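Local coordinates for CRISPR-associated protein, Cse1 family (Acidimicrobium ferrooxidans, PDB 4H3T), which probably serves as the large Cse1 subunit of a type I-E CRISPR Cascade complex, which in relatives helps to recognise invading DNA, at residues L388-L391 and A397-T400. The protein carries 1 engineered substitution. Numbering follows the deposited sequence.
Sequences LAVL and AAAT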
loop_
_atom_site.group_PDB
_atom_site.type_symbol
_atom_site.label_atom_id
_atom_site.label_comp_id
_atom_site.label_asym_id
_atom_site.label_seq_id
_atom_site.Cartn_x
_atom_site.Cartn_y
_atom_site.Cartn_z
ATOM N N LEU A 388 0.204 16.213 9.810
ATOM C CA LEU A 388 -1.240 16.236 9.975
ATOM C C LEU A 388 -1.792 17.552 9.423
ATOM O O LEU A 388 -2.901 17.581 8.913
ATOM C CB LEU A 388 -1.661 16.054 11.451
ATOM C CG LEU A 388 -1.962 14.639 11.820
ATOM C CD1 LEU A 388 -0.756 13.776 11.601
ATOM C CD2 LEU A 388 -2.510 14.545 13.270
ATOM N N ALA A 389 -0.983 18.593 9.422
ATOM C CA ALA A 389 -1.386 19.892 8.810
ATOM C C ALA A 389 -1.784 19.754 7.329
ATOM O O ALA A 389 -2.702 20.433 6.902
ATOM C CB ALA A 389 -0.248 20.884 8.926
ATOM N N VAL A 390 -1.160 18.844 6.574
ATOM C CA VAL A 390 -1.434 18.638 5.148
ATOM C C VAL A 390 -2.756 17.865 4.954
ATOM O O VAL A 390 -3.436 18.017 3.927
ATOM C CB VAL A 390 -0.213 17.970 4.488
ATOM C CG1 VAL A 390 -0.521 17.419 3.094
ATOM C CG2 VAL A 390 0.961 18.948 4.447
ATOM N N LEU A 391 -3.135 17.079 5.950
ATOM C CA LEU A 391 -4.415 16.339 5.972
ATOM C C LEU A 391 -5.579 17.252 6.305
ATOM O O LEU A 391 -6.731 16.884 6.053
ATOM C CB LEU A 391 -4.402 15.180 6.966
ATOM C CG LEU A 391 -3.349 14.176 6.784
ATOM C CD1 LEU A 391 -3.487 13.045 7.821
ATOM C CD2 LEU A 391 -3.394 13.596 5.351
ATOM N N ALA A 397 -4.422 25.496 3.420
ATOM C CA ALA A 397 -3.185 26.141 2.934
ATOM C C ALA A 397 -1.966 25.181 2.881
ATOM O O ALA A 397 -1.232 25.172 1.908
ATOM C CB ALA A 397 -2.859 27.361 3.797
ATOM N N ALA A 398 -1.755 24.374 3.889
ATOM C CA ALA A 398 -0.637 23.429 3.927
ATOM C C ALA A 398 -0.725 22.362 2.790
ATOM O O ALA A 398 0.252 22.133 2.067
ATOM C CB ALA A 398 -0.553 22.782 5.267
ATOM N N ALA A 399 -1.914 21.794 2.582
ATOM C CA ALA A 399 -2.140 20.840 1.497
ATOM C C ALA A 399 -1.948 21.527 0.125
ATOM O O ALA A 399 -1.298 20.988 -0.774
ATOM C CB ALA A 399 -3.534 20.262 1.601
ATOM N N THR A 400 -2.434 22.758 0.003
ATOM C CA THR A 400 -2.327 23.516 -1.247
ATOM C C THR A 400 -0.849 23.771 -1.624
ATOM O O THR A 400 -0.473 23.562 -2.794
ATOM C CB THR A 400 -3.124 24.825 -1.153
ATOM O OG1 THR A 400 -4.486 24.465 -0.913
ATOM C CG2 THR A 400 -3.042 25.689 -2.448
#
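Val390 lays its two methyl groups over the backbone of Ala398 and Ala399, packing a single helical turn against the first turn of helix 397-415, to which a five-residue loop joins it. The turn 388-391 follows the long strand 375-387, and helix 397-415 is the first of the long helices in the C-terminal part of the chain. Being beta-branched, Val390 has two methyls, one for each of two neighbouring residues. CG1, anti to the backbone N (chi1 166°), comes within 4.1 Å of Ala399 CA, while CG2 stands 4.0 Å from Ala398 O. The same side chain also touches Leu334 and Leu474, so this close approach belongs to a wider apolar interior.

Alanine suits the facing helix because a single methyl lets the two backbones come close: the CA atoms of Val390 and Ala399 are 4.3 Å apart. Ala398 directs its CB toward the turn, where it meets Ala389 CB at 4.1 Å and Ala389 O at 3.6 Å. Contact between the segments is thus made by methyl groups against one another and against backbone atoms, through van der Waals packing. At the start of the helix, Asp395 OD1 accepts a hydrogen bond from Ala397 N, and Thr400 OG1 bonds back to Pro396 O. The closest approach between the two segments is that of Ala399 CB to Val390 O, 3.2 Å.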